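Local coordinates for protein 2-hydroxyisobutyryl-CoA synthetase (Aquincola tertiaricarbonis, PDB 6HDY) that belongs to the ANL clan of AMP-binding synthetases, joining a large AMP-binding region to a smaller C-terminal domain, at residues G52-V57 / T328-T333; E63-Y68 / Y113-N118; D99-Q104 / R133-G138; F137-A142 / R332-M337. All coordinates share one frame; numbering follows the deposited sequence.

Contact 1 (G52-V57 / T328-T333); sequences GRLQQV and THLERT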
loop_
_atom_site.group_PDB
_atom_site.type_symbol
_atom_site.label_atom_id
_atom_site.label_comp_id
_atom_site.label_asym_id
_atom_site.label_seq_id
_atom_site.Cartn_x
_atom_site.Cartn_y
_atom_site.Cartn_z
ATOM N N GLY A 52 -31.221 -14.165 15.518
ATOM C CA GLY A 52 -32.044 -13.966 14.330
ATOM C C GLY A 52 -31.182 -13.848 13.089
ATOM O O GLY A 52 -31.428 -14.521 12.085
ATOM N N ARG A 53 -30.121 -13.032 13.183
ATOM C CA ARG A 53 -29.154 -12.828 12.101
ATOM C C ARG A 53 -28.370 -14.115 11.810
ATOM O O ARG A 53 -28.112 -14.433 10.651
ATOM C CB ARG A 53 -28.173 -11.690 12.460
ATOM C CG ARG A 53 -27.091 -11.431 11.379
ATOM C CD ARG A 53 -27.635 -11.143 9.973
ATOM N NE ARG A 53 -28.644 -10.082 9.983
ATOM C CZ ARG A 53 -28.357 -8.787 10.017
ATOM N NH1 ARG A 53 -27.090 -8.377 9.989
ATOM N NH2 ARG A 53 -29.328 -7.891 10.057
ATOM N N LEU A 54 -27.975 -14.818 12.880
ATOM C CA LEU A 54 -27.224 -16.072 12.876
ATOM C C LEU A 54 -27.966 -17.102 12.041
ATOM O O LEU A 54 -27.345 -17.803 11.248
ATOM C CB LEU A 54 -27.059 -16.552 14.336
ATOM C CG LEU A 54 -25.655 -16.750 14.932
ATOM C CD1 LEU A 54 -24.552 -16.018 14.188
ATOM C CD2 LEU A 54 -25.632 -16.457 16.420
ATOM N N GLN A 55 -29.298 -17.125 12.151
ATOM C CA GLN A 55 -30.177 -18.009 11.391
ATOM C C GLN A 55 -30.145 -17.640 9.899
ATOM O O GLN A 55 -30.001 -18.526 9.051
ATOM C CB GLN A 55 -31.612 -17.947 11.944
ATOM C CG GLN A 55 -31.725 -18.533 13.354
ATOM C CD GLN A 55 -33.001 -18.127 14.055
ATOM O OE1 GLN A 55 -33.407 -16.961 14.047
ATOM N NE2 GLN A 55 -33.650 -19.080 14.701
ATOM N N GLN A 56 -30.224 -16.321 9.597
ATOM C CA GLN A 56 -30.157 -15.770 8.243
ATOM C C GLN A 56 -28.816 -16.152 7.590
ATOM O O GLN A 56 -28.821 -16.676 6.489
ATOM C CB GLN A 56 -30.302 -14.231 8.261
ATOM C CG GLN A 56 -31.658 -13.681 8.638
ATOM C CD GLN A 56 -31.707 -12.166 8.530
ATOM O OE1 GLN A 56 -31.548 -11.451 9.534
ATOM N NE2 GLN A 56 -31.979 -11.643 7.319
ATOM N N VAL A 57 -27.681 -15.918 8.296
ATOM C CA VAL A 57 -26.307 -16.197 7.834
ATOM C C VAL A 57 -26.114 -17.694 7.512
ATOM O O VAL A 57 -25.609 -18.035 6.437
ATOM C CB VAL A 57 -25.248 -15.636 8.836
ATOM C CG1 VAL A 57 -23.825 -16.089 8.481
ATOM C CG2 VAL A 57 -25.318 -14.106 8.894
ATOM N N THR A 328 -17.948 -15.237 14.302
ATOM C CA THR A 328 -18.939 -15.369 13.235
ATOM C C THR A 328 -19.313 -13.999 12.661
ATOM O O THR A 328 -19.710 -13.105 13.412
ATOM C CB THR A 328 -20.182 -16.176 13.689
ATOM O OG1 THR A 328 -19.783 -17.472 14.154
ATOM C CG2 THR A 328 -21.218 -16.323 12.572
ATOM N N HIS A 329 -19.198 -13.859 11.319
ATOM C CA HIS A 329 -19.619 -12.682 10.558
ATOM C C HIS A 329 -21.132 -12.549 10.580
ATOM O O HIS A 329 -21.846 -13.514 10.261
ATOM C CB HIS A 329 -19.183 -12.775 9.058
ATOM C CG HIS A 329 -17.737 -12.449 8.824
ATOM N ND1 HIS A 329 -16.875 -13.359 8.229
ATOM C CD2 HIS A 329 -17.057 -11.309 9.083
ATOM C CE1 HIS A 329 -15.703 -12.750 8.162
ATOM N NE2 HIS A 329 -15.762 -11.518 8.674
ATOM N N LEU A 330 -21.633 -11.337 10.884
ATOM C CA LEU A 330 -23.093 -11.111 10.806
ATOM C C LEU A 330 -23.489 -10.218 9.602
ATOM O O LEU A 330 -24.670 -10.096 9.280
ATOM C CB LEU A 330 -23.634 -10.519 12.129
ATOM C CG LEU A 330 -23.364 -11.297 13.419
ATOM C CD1 LEU A 330 -23.952 -10.579 14.600
ATOM C CD2 LEU A 330 -23.911 -12.704 13.334
ATOM N N GLU A 331 -22.496 -9.617 8.925
ATOM C CA GLU A 331 -22.703 -8.666 7.835
ATOM C C GLU A 331 -21.773 -8.897 6.643
ATOM O O GLU A 331 -21.244 -7.928 6.078
ATOM C CB GLU A 331 -22.562 -7.223 8.372
ATOM C CG GLU A 331 -23.646 -6.799 9.358
ATOM C CD GLU A 331 -23.648 -5.345 9.787
ATOM O OE1 GLU A 331 -22.613 -4.662 9.627
ATOM O OE2 GLU A 331 -24.698 -4.883 10.280
ATOM N N ARG A 332 -21.575 -10.174 6.240
ATOM C CA ARG A 332 -20.725 -10.518 5.088
ATOM C C ARG A 332 -21.324 -11.585 4.198
ATOM O O ARG A 332 -21.797 -12.611 4.684
ATOM C CB ARG A 332 -19.292 -10.902 5.527
ATOM C CG ARG A 332 -18.426 -9.689 5.860
ATOM C CD ARG A 332 -16.948 -9.979 5.864
ATOM N NE ARG A 332 -16.421 -10.458 4.573
ATOM C CZ ARG A 332 -15.148 -10.774 4.366
ATOM N NH1 ARG A 332 -14.259 -10.658 5.349
ATOM N NH2 ARG A 332 -14.751 -11.208 3.175
ATOM N N THR A 333 -21.305 -11.339 2.882
ATOM C CA THR A 333 -21.815 -12.276 1.881
ATOM C C THR A 333 -20.680 -13.031 1.174
ATOM O O THR A 333 -20.921 -14.097 0.623
ATOM C CB THR A 333 -22.714 -11.544 0.875
ATOM O OG1 THR A 333 -21.990 -10.438 0.325
ATOM C CG2 THR A 333 -24.038 -11.071 1.492
HETATM O O HOH W 1 -27.114 -5.619 9.607
#
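R53, L54 and V57, on one side of helix 43-64, lie against T328 to E331, where strand 322-329 of an antiparallel sheet ends and the chain turns into a loop. R53 carries the polar part. Its CG stands anti to the backbone N (chi1 179°), and the chain bends at chi2 to bring CD within 3.2 Å of L330 O. From there NH1 donates a fairly straight hydrogen bond to L330 O (3.1 Å); the oxygen lies close to the guanidinium plane, whereas the donor stands above the carbonyl plane. NE donates to Q56 OE1 (3.2 Å) within the helix, and the two bonds together fix the rotation of the guanidinium. W15 adds a cation-pi contact with R53. The helix packs on the strand end and following loop in the large N-terminal domain of the ANL fold: L54 CD1 touches L330 CD2 at 3.5 Å, tight for two methyl groups, and meets T328 CG2 at 3.7 Å, while F88 of helix 85-91 touches both L54 and T328. V57 CG1 sits 3.7 Å from H329 O. The guanidinium and carboxylate planes are 22° apart, but at 4.2 Å R53 NH1 and E331 OE2 are too far for a salt bridge; water 1 spans the gap, accepting from R53 NH1 and donating to E331 OE2 (2.6 Å), and E331 also pairs with R38 and bonds to Y21.

Contact 2 (E63-Y68 / Y113-N118); sequences EHAPFY and YVCVPN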
loop_
_atom_site.group_PDB
_atom_site.type_symbol
_atom_site.label_atom_id
_atom_site.label_comp_id
_atom_site.label_asym_id
_atom_site.label_seq_id
_atom_site.Cartn_x
_atom_site.Cartn_y
_atom_site.Cartn_z
ATOM N N GLU A 63 -27.044 -22.295 1.433
ATOM C CA GLU A 63 -27.482 -22.071 0.058
ATOM C C GLU A 63 -26.344 -21.821 -0.918
ATOM O O GLU A 63 -26.449 -22.257 -2.062
ATOM C CB GLU A 63 -28.455 -20.874 0.014
ATOM C CG GLU A 63 -29.479 -20.927 -1.108
ATOM C CD GLU A 63 -30.448 -22.088 -1.016
ATOM O OE1 GLU A 63 -30.822 -22.471 0.118
ATOM O OE2 GLU A 63 -30.822 -22.624 -2.085
ATOM N N HIS A 64 -25.281 -21.089 -0.499
ATOM C CA HIS A 64 -24.222 -20.661 -1.418
ATOM C C HIS A 64 -22.836 -21.266 -1.207
ATOM O O HIS A 64 -21.985 -21.156 -2.083
ATOM C CB HIS A 64 -24.129 -19.133 -1.369
ATOM C CG HIS A 64 -25.368 -18.466 -1.874
ATOM N ND1 HIS A 64 -26.200 -17.764 -1.029
ATOM C CD2 HIS A 64 -25.912 -18.477 -3.108
ATOM C CE1 HIS A 64 -27.209 -17.348 -1.780
ATOM N NE2 HIS A 64 -27.072 -17.745 -3.035
ATOM N N ALA A 65 -22.604 -21.906 -0.071
ATOM C CA ALA A 65 -21.298 -22.481 0.246
ATOM C C ALA A 65 -21.322 -24.001 0.407
ATOM O O ALA A 65 -21.692 -24.492 1.473
ATOM C CB ALA A 65 -20.719 -21.826 1.491
ATOM N N PRO A 66 -20.839 -24.774 -0.589
ATOM C CA PRO A 66 -20.779 -26.235 -0.402
ATOM C C PRO A 66 -19.796 -26.639 0.701
ATOM O O PRO A 66 -19.914 -27.733 1.223
ATOM C CB PRO A 66 -20.380 -26.767 -1.793
ATOM C CG PRO A 66 -20.616 -25.634 -2.733
ATOM C CD PRO A 66 -20.365 -24.392 -1.935
ATOM N N PHE A 67 -18.861 -25.742 1.084
ATOM C CA PHE A 67 -17.911 -25.961 2.176
ATOM C C PHE A 67 -18.687 -26.111 3.470
ATOM O O PHE A 67 -18.440 -27.062 4.207
ATOM C CB PHE A 67 -16.908 -24.786 2.289
ATOM C CG PHE A 67 -16.096 -24.777 3.565
ATOM C CD1 PHE A 67 -15.002 -25.619 3.718
ATOM C CD2 PHE A 67 -16.452 -23.955 4.629
ATOM C CE1 PHE A 67 -14.279 -25.645 4.918
ATOM C CE2 PHE A 67 -15.724 -23.977 5.820
ATOM C CZ PHE A 67 -14.640 -24.821 5.952
ATOM N N TYR A 68 -19.606 -25.155 3.759
ATOM C CA TYR A 68 -20.459 -25.198 4.935
ATOM C C TYR A 68 -21.501 -26.300 4.838
ATOM O O TYR A 68 -21.714 -26.991 5.824
ATOM C CB TYR A 68 -21.113 -23.842 5.210
ATOM C CG TYR A 68 -20.129 -22.840 5.754
ATOM C CD1 TYR A 68 -19.568 -22.998 7.021
ATOM C CD2 TYR A 68 -19.743 -21.734 5.002
ATOM C CE1 TYR A 68 -18.624 -22.101 7.510
ATOM C CE2 TYR A 68 -18.818 -20.814 5.495
ATOM C CZ TYR A 68 -18.269 -20.998 6.755
ATOM O OH TYR A 68 -17.355 -20.105 7.248
ATOM N N TYR A 113 -16.267 -21.706 0.112
ATOM C CA TYR A 113 -16.958 -20.854 1.064
ATOM C C TYR A 113 -17.030 -19.401 0.561
ATOM O O TYR A 113 -17.444 -18.533 1.321
ATOM C CB TYR A 113 -16.321 -20.954 2.466
ATOM C CG TYR A 113 -14.849 -20.620 2.487
ATOM C CD1 TYR A 113 -13.896 -21.565 2.109
ATOM C CD2 TYR A 113 -14.406 -19.351 2.850
ATOM C CE1 TYR A 113 -12.543 -21.251 2.071
ATOM C CE2 TYR A 113 -13.047 -19.030 2.839
ATOM C CZ TYR A 113 -12.122 -19.979 2.416
ATOM O OH TYR A 113 -10.778 -19.716 2.416
ATOM N N VAL A 114 -16.668 -19.144 -0.719
ATOM C CA VAL A 114 -16.678 -17.796 -1.301
ATOM C C VAL A 114 -18.104 -17.162 -1.320
ATOM O O VAL A 114 -18.237 -15.984 -1.006
ATOM C CB VAL A 114 -15.967 -17.727 -2.670
ATOM C CG1 VAL A 114 -16.709 -18.522 -3.756
ATOM C CG2 VAL A 114 -15.738 -16.286 -3.097
ATOM N N CYS A 115 -19.140 -17.957 -1.689
ATOM C CA CYS A 115 -20.583 -17.681 -1.714
ATOM C C CYS A 115 -21.011 -16.791 -2.851
ATOM O O CYS A 115 -21.985 -17.105 -3.521
ATOM C CB CYS A 115 -21.088 -17.143 -0.376
ATOM S SG CYS A 115 -20.986 -18.320 0.990
ATOM N N VAL A 116 -20.346 -15.635 -3.007
ATOM C CA VAL A 116 -20.702 -14.668 -4.040
ATOM C C VAL A 116 -20.220 -15.157 -5.401
ATOM O O VAL A 116 -19.242 -15.917 -5.450
ATOM C CB VAL A 116 -20.156 -13.240 -3.714
ATOM C CG1 VAL A 116 -20.810 -12.653 -2.470
ATOM C CG2 VAL A 116 -18.634 -13.197 -3.635
ATOM N N PRO A 117 -20.835 -14.714 -6.528
ATOM C CA PRO A 117 -20.278 -15.091 -7.831
ATOM C C PRO A 117 -18.935 -14.401 -8.020
ATOM O O PRO A 117 -18.672 -13.375 -7.391
ATOM C CB PRO A 117 -21.304 -14.557 -8.843
ATOM C CG PRO A 117 -22.507 -14.157 -8.036
ATOM C CD PRO A 117 -21.987 -13.797 -6.684
ATOM N N ASN A 118 -18.099 -14.959 -8.899
ATOM C CA ASN A 118 -16.784 -14.435 -9.271
ATOM C C ASN A 118 -16.837 -12.946 -9.636
ATOM O O ASN A 118 -15.970 -12.188 -9.228
ATOM C CB ASN A 118 -16.227 -15.236 -10.449
ATOM C CG ASN A 118 -14.769 -15.586 -10.302
ATOM O OD1 ASN A 118 -14.281 -15.907 -9.202
ATOM N ND2 ASN A 118 -14.047 -15.548 -11.422
HETATM O O HOH W 2 -19.152 -20.476 -2.343
HETATM O O HOH W 3 -22.583 -19.537 -4.844
#
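Y113, from the loop that follows helix 97-106, lies beside F67, the two side chains pointing the same way. Its CB comes first, 3.7 Å from F67 CD2 and 3.9 Å from Y68 CE2. CG lies between the backbone N and the carbonyl carbon (chi1 57°), and beyond it CD1 stands over one face of the F67 ring, offset toward the rim. The two rings form an edge-to-face pair, the edge of Y113 turned to the face of F67, with centroids 5.4 Å apart and planes at 60°. The tip, OH, has a weak hydrogen bond with Q104 NE2 of helix 97-106. F67 CD2 in turn sits over the centre of the Y68 ring, whose OH bonds to P336 O. A65 marks the junction of two helices, the first residue to leave helix 43-64 and the N-cap of helix 66-74; its CB packs on C115 SG at 3.6 Å. H64 CB lies 3.8 Å from C115 CB. No direct hydrogen bond crosses between 63-68 and 113-118, but two waters bridge the backbones: water 2 donates to H64 O (2.9 Å) and accepts from C115 N (2.6 Å), while water 3 donates to C115 O and, in a long bond, to H64 O.

Contact 3 (D99-Q104 / R133-G138); sequences DLRESQ and RPTAFG. With SO4 (sulfate ion), chain D.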
loop_
_atom_site.group_PDB
_atom_site.type_symbol
_atom_site.label_atom_id
_atom_site.label_comp_id
_atom_site.label_asym_id
_atom_site.label_seq_id
_atom_site.Cartn_x
_atom_site.Cartn_y
_atom_site.Cartn_z
ATOM N N ASP A 99 -8.836 -25.922 7.469
ATOM C CA ASP A 99 -10.022 -26.268 6.670
ATOM C C ASP A 99 -10.165 -25.325 5.485
ATOM O O ASP A 99 -10.516 -25.761 4.405
ATOM C CB ASP A 99 -11.310 -26.268 7.531
ATOM C CG ASP A 99 -11.293 -27.237 8.706
ATOM O OD1 ASP A 99 -10.701 -28.335 8.565
ATOM O OD2 ASP A 99 -11.906 -26.920 9.744
ATOM N N LEU A 100 -9.849 -24.037 5.684
ATOM C CA LEU A 100 -9.897 -23.009 4.644
ATOM C C LEU A 100 -8.867 -23.290 3.534
ATOM O O LEU A 100 -9.185 -23.169 2.347
ATOM C CB LEU A 100 -9.624 -21.640 5.294
ATOM C CG LEU A 100 -10.816 -20.804 5.766
ATOM C CD1 LEU A 100 -12.121 -21.604 5.863
ATOM C CD2 LEU A 100 -10.476 -20.041 7.011
ATOM N N ARG A 101 -7.641 -23.679 3.942
ATOM C CA ARG A 101 -6.532 -24.019 3.055
ATOM C C ARG A 101 -6.940 -25.177 2.147
ATOM O O ARG A 101 -6.794 -25.078 0.924
ATOM C CB ARG A 101 -5.264 -24.367 3.868
ATOM C CG ARG A 101 -4.565 -23.165 4.489
ATOM C CD ARG A 101 -3.386 -23.562 5.373
ATOM N NE ARG A 101 -3.233 -22.641 6.503
ATOM C CZ ARG A 101 -2.994 -23.017 7.757
ATOM N NH1 ARG A 101 -2.857 -24.302 8.059
ATOM N NH2 ARG A 101 -2.881 -22.107 8.719
ATOM N N GLU A 102 -7.490 -26.254 2.741
ATOM C CA GLU A 102 -7.939 -27.452 2.009
ATOM C C GLU A 102 -9.040 -27.122 0.996
ATOM O O GLU A 102 -8.969 -27.570 -0.150
ATOM C CB GLU A 102 -8.376 -28.551 2.981
ATOM C CG GLU A 102 -7.211 -29.195 3.720
ATOM C CD GLU A 102 -7.537 -30.001 4.964
ATOM O OE1 GLU A 102 -8.738 -30.202 5.269
ATOM O OE2 GLU A 102 -6.575 -30.437 5.638
ATOM N N SER A 103 -10.008 -26.276 1.402
ATOM C CA SER A 103 -11.116 -25.816 0.555
ATOM C C SER A 103 -10.585 -25.008 -0.646
ATOM O O SER A 103 -11.084 -25.158 -1.757
ATOM C CB SER A 103 -12.095 -24.982 1.374
ATOM O OG SER A 103 -13.202 -24.607 0.572
ATOM N N GLN A 104 -9.594 -24.133 -0.401
ATOM C CA GLN A 104 -8.929 -23.334 -1.437
ATOM C C GLN A 104 -8.115 -24.212 -2.398
ATOM O O GLN A 104 -8.206 -24.011 -3.614
ATOM C CB GLN A 104 -8.087 -22.223 -0.816
ATOM C CG GLN A 104 -8.972 -21.139 -0.216
ATOM C CD GLN A 104 -8.309 -19.804 -0.093
ATOM O OE1 GLN A 104 -7.126 -19.620 -0.405
ATOM N NE2 GLN A 104 -9.074 -18.835 0.359
ATOM N N ARG A 133 1.158 -22.721 3.360
ATOM C CA ARG A 133 0.331 -22.382 2.200
ATOM C C ARG A 133 -0.539 -21.142 2.468
ATOM O O ARG A 133 -1.264 -21.097 3.481
ATOM C CB ARG A 133 -0.511 -23.587 1.725
ATOM C CG ARG A 133 -0.328 -23.949 0.241
ATOM C CD ARG A 133 1.042 -24.540 -0.085
ATOM N NE ARG A 133 1.115 -25.048 -1.458
ATOM C CZ ARG A 133 2.233 -25.458 -2.058
ATOM N NH1 ARG A 133 2.196 -25.908 -3.306
ATOM N NH2 ARG A 133 3.394 -25.413 -1.416
ATOM N N PRO A 134 -0.438 -20.087 1.614
ATOM C CA PRO A 134 -1.229 -18.876 1.875
ATOM C C PRO A 134 -2.690 -19.010 1.439
ATOM O O PRO A 134 -2.996 -19.678 0.453
ATOM C CB PRO A 134 -0.496 -17.797 1.081
ATOM C CG PRO A 134 0.127 -18.526 -0.055
ATOM C CD PRO A 134 0.363 -19.952 0.377
ATOM N N THR A 135 -3.571 -18.344 2.158
ATOM C CA THR A 135 -4.987 -18.320 1.826
ATOM C C THR A 135 -5.311 -17.004 1.173
ATOM O O THR A 135 -4.856 -15.961 1.630
ATOM C CB THR A 135 -5.879 -18.622 3.034
ATOM O OG1 THR A 135 -5.239 -18.149 4.200
ATOM C CG2 THR A 135 -6.151 -20.098 3.186
ATOM N N ALA A 136 -6.086 -17.063 0.104
ATOM C CA ALA A 136 -6.504 -15.899 -0.656
ATOM C C ALA A 136 -7.845 -15.355 -0.165
ATOM O O ALA A 136 -8.799 -16.107 0.034
ATOM C CB ALA A 136 -6.599 -16.264 -2.135
ATOM N N PHE A 137 -7.925 -14.043 -0.003
ATOM C CA PHE A 137 -9.179 -13.416 0.345
ATOM C C PHE A 137 -9.781 -12.766 -0.919
ATOM O O PHE A 137 -9.126 -11.971 -1.583
ATOM C CB PHE A 137 -9.041 -12.423 1.503
ATOM C CG PHE A 137 -8.380 -12.949 2.764
ATOM C CD1 PHE A 137 -8.786 -14.151 3.338
ATOM C CD2 PHE A 137 -7.408 -12.202 3.424
ATOM C CE1 PHE A 137 -8.202 -14.613 4.527
ATOM C CE2 PHE A 137 -6.785 -12.693 4.578
ATOM C CZ PHE A 137 -7.198 -13.882 5.132
ATOM N N GLY A 138 -11.001 -13.167 -1.244
ATOM C CA GLY A 138 -11.801 -12.643 -2.337
ATOM C C GLY A 138 -12.973 -11.925 -1.708
ATOM O O GLY A 138 -13.971 -12.550 -1.354
HETATM S S SO4 D . -13.929 -28.497 1.010
HETATM O O1 SO4 D . -14.460 -27.353 0.230
HETATM O O2 SO4 D . -13.013 -29.308 0.194
HETATM O O3 SO4 D . -15.070 -29.323 1.456
HETATM O O4 SO4 D . -13.184 -28.054 2.206
HETATM O O HOH W 4 -4.834 -21.821 0.035
#
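Q104 faces A136 with its whole carboxamide, and both ends of the amide are used. A136 N donates to Q104 OE1 at 2.8 Å, an almost straight bond (168°) lying in the carbonyl plane on a lone pair. Q104 NE2 donates to A136 O, also at 2.8 Å and on a lone pair, though more bent at 149° and with the oxygen tilted somewhat from the amide plane. CG anti to the carbonyl carbon and an extended chain beyond it carry the amide from helix 97-106 to the backbone. OE1 takes a second, longer bond from water 4 (3.2 Å), which also donates to P134 O (2.9 Å). A136 O receives Q335 NE2 besides Q104. Alongside, T135 CG2 packs on R101 CG at 3.7 Å. Farther round the helix, S103 OG bonds to D112 N and donates to O1 of a sulfate ion (3.0 Å), probably from the crystallisation liquor and also held by R70. The paired bonds make Q104 imitate a strand neighbour of A136, at the start of strand 136-140. The strand follows a glycine-rich loop, partly unmodelled, whose sequence is consistent with the phosphate-binding loop of the ANL family.

Contact 4 (F137-A142 / R332-M337); sequences FGIGRA and RTSQPM
Q335 comes up to F137 and G138 with its side chain at about a right angle to that of F137, the amide and ring planes 75° apart. OE1 lies near the ring plane at its edge, 4.1 Å from F137 CD1 and 3.2 Å from F137 CA, and accepts from G138 N at 2.8 Å. Two residues along, G140 N donates to S334 OG (3.1 Å, 168°). A chi1 of 79° sets that oxygen between the backbone N and the carbonyl carbon of S334. R332 crosses I139 obliquely, its NH2 3.7 Å from I139 CG1 and weakly bonded to S334 OG at 3.3 Å. The loop between strands 322-329 and 340-347 thus docks on strand 136-140 of a two-stranded antiparallel ribbon, near the ligand pocket. S282 O takes R332 NH1. The carboxylate of D143, salt-bridged to R332, would help keep this buried arginine ionised; since S334 OG accepts from G140 N and weakly from R332 NH2, its own proton probably points to D143.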
loop_
_atom_site.group_PDB
_atom_site.type_symbol
_atom_site.label_atom_id
_atom_site.label_comp_id
_atom_site.label_asym_id
_atom_site.label_seq_id
_atom_site.Cartn_x
_atom_site.Cartn_y
_atom_site.Cartn_z
ATOM N N PHE A 137 -7.925 -14.043 -0.003
ATOM C CA PHE A 137 -9.179 -13.416 0.345
ATOM C C PHE A 137 -9.781 -12.766 -0.919
ATOM O O PHE A 137 -9.126 -11.971 -1.583
ATOM C CB PHE A 137 -9.041 -12.423 1.503
ATOM C CG PHE A 137 -8.380 -12.949 2.764
ATOM C CD1 PHE A 137 -8.786 -14.151 3.338
ATOM C CD2 PHE A 137 -7.408 -12.202 3.424
ATOM C CE1 PHE A 137 -8.202 -14.613 4.527
ATOM C CE2 PHE A 137 -6.785 -12.693 4.578
ATOM C CZ PHE A 137 -7.198 -13.882 5.132
ATOM N N GLY A 138 -11.001 -13.167 -1.244
ATOM C CA GLY A 138 -11.801 -12.643 -2.337
ATOM C C GLY A 138 -12.973 -11.925 -1.708
ATOM O O GLY A 138 -13.971 -12.550 -1.354
ATOM N N ILE A 139 -12.832 -10.619 -1.511
ATOM C CA ILE A 139 -13.824 -9.775 -0.857
ATOM C C ILE A 139 -14.713 -9.041 -1.879
ATOM O O ILE A 139 -14.196 -8.362 -2.766
ATOM C CB ILE A 139 -13.125 -8.841 0.142
ATOM C CG1 ILE A 139 -12.125 -9.661 0.999
ATOM C CG2 ILE A 139 -14.164 -8.124 1.015
ATOM C CD1 ILE A 139 -10.914 -8.966 1.382
ATOM N N GLY A 140 -16.032 -9.220 -1.752
ATOM C CA GLY A 140 -16.995 -8.604 -2.648
ATOM C C GLY A 140 -17.152 -7.133 -2.351
ATOM O O GLY A 140 -16.789 -6.683 -1.266
ATOM N N ARG A 141 -17.689 -6.379 -3.315
ATOM C CA ARG A 141 -17.927 -4.934 -3.226
ATOM C C ARG A 141 -18.769 -4.566 -2.014
ATOM O O ARG A 141 -18.429 -3.634 -1.284
ATOM C CB ARG A 141 -18.618 -4.447 -4.508
ATOM C CG ARG A 141 -18.060 -3.139 -5.053
ATOM C CD ARG A 141 -18.465 -2.868 -6.494
ATOM N NE ARG A 141 -18.326 -4.040 -7.369
ATOM C CZ ARG A 141 -19.346 -4.730 -7.879
ATOM N NH1 ARG A 141 -20.600 -4.377 -7.605
ATOM N NH2 ARG A 141 -19.123 -5.779 -8.661
ATOM N N ALA A 142 -19.856 -5.305 -1.793
ATOM C CA ALA A 142 -20.769 -5.079 -0.673
ATOM C C ALA A 142 -20.092 -5.318 0.648
ATOM O O ALA A 142 -20.263 -4.498 1.552
ATOM C CB ALA A 142 -22.026 -5.938 -0.833
ATOM N N ARG A 332 -21.575 -10.174 6.240
ATOM C CA ARG A 332 -20.725 -10.518 5.088
ATOM C C ARG A 332 -21.324 -11.585 4.198
ATOM O O ARG A 332 -21.797 -12.611 4.684
ATOM C CB ARG A 332 -19.292 -10.902 5.527
ATOM C CG ARG A 332 -18.426 -9.689 5.860
ATOM C CD ARG A 332 -16.948 -9.979 5.864
ATOM N NE ARG A 332 -16.421 -10.458 4.573
ATOM C CZ ARG A 332 -15.148 -10.774 4.366
ATOM N NH1 ARG A 332 -14.259 -10.658 5.349
ATOM N NH2 ARG A 332 -14.751 -11.208 3.175
ATOM N N THR A 333 -21.305 -11.339 2.882
ATOM C CA THR A 333 -21.815 -12.276 1.881
ATOM C C THR A 333 -20.680 -13.031 1.174
ATOM O O THR A 333 -20.921 -14.097 0.623
ATOM C CB THR A 333 -22.714 -11.544 0.875
ATOM O OG1 THR A 333 -21.990 -10.438 0.325
ATOM C CG2 THR A 333 -24.038 -11.071 1.492
ATOM N N SER A 334 -19.446 -12.479 1.175
ATOM C CA SER A 334 -18.278 -13.088 0.500
ATOM C C SER A 334 -17.351 -13.701 1.549
ATOM O O SER A 334 -17.022 -13.025 2.534
ATOM C CB SER A 334 -17.526 -12.057 -0.348
ATOM O OG SER A 334 -16.696 -11.224 0.452
ATOM N N GLN A 335 -16.949 -14.986 1.353
ATOM C CA GLN A 335 -16.124 -15.741 2.316
ATOM C C GLN A 335 -16.620 -15.568 3.763
ATOM O O GLN A 335 -15.825 -15.224 4.636
ATOM C CB GLN A 335 -14.624 -15.416 2.161
ATOM C CG GLN A 335 -14.072 -15.881 0.790
ATOM C CD GLN A 335 -12.573 -15.653 0.678
ATOM O OE1 GLN A 335 -12.061 -14.578 0.992
ATOM N NE2 GLN A 335 -11.840 -16.653 0.204
ATOM N N PRO A 336 -17.953 -15.739 4.060
ATOM C CA PRO A 336 -18.398 -15.531 5.452
ATOM C C PRO A 336 -17.820 -16.598 6.373
ATOM O O PRO A 336 -17.776 -17.774 6.019
ATOM C CB PRO A 336 -19.928 -15.579 5.363
ATOM C CG PRO A 336 -20.216 -16.409 4.168
ATOM C CD PRO A 336 -19.080 -16.166 3.195
ATOM N N MET A 337 -17.322 -16.169 7.507
ATOM C CA MET A 337 -16.730 -17.052 8.506
ATOM C C MET A 337 -17.757 -17.350 9.581
ATOM O O MET A 337 -18.277 -16.424 10.208
ATOM C CB MET A 337 -15.487 -16.417 9.151
ATOM C CG MET A 337 -14.281 -16.255 8.246
ATOM S SD MET A 337 -13.575 -17.714 7.454
ATOM C CE MET A 337 -13.739 -18.875 8.581
#

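In the fold
Loop 332-337 of contact 4 meets each of the other three. Within it, M337 N lies 2.9 Å from H329 ND1 of contact 1, Q335 N is 2.9 Å from V114 O of contact 2, and M337 CE packs 3.8 Å from L100 CD2 of contact 3. Contacts 1 and 4 share R332 and T333; contacts 1 and 2 share helix 43-64, and contacts 3 and 4 strand 136-140. Contacts 2 and 4 are closest, their centres 10 Å apart. Measured from side chain to ligand, F137 of contact 4 is about 6 Å from the bound adenosine phosphoryl 3-hydroxybutanoate (8LQ), T135 of contact 3 about 8 Å, H329 of contact 1 about 11 Å and Y113 of contact 2 about 12 Å.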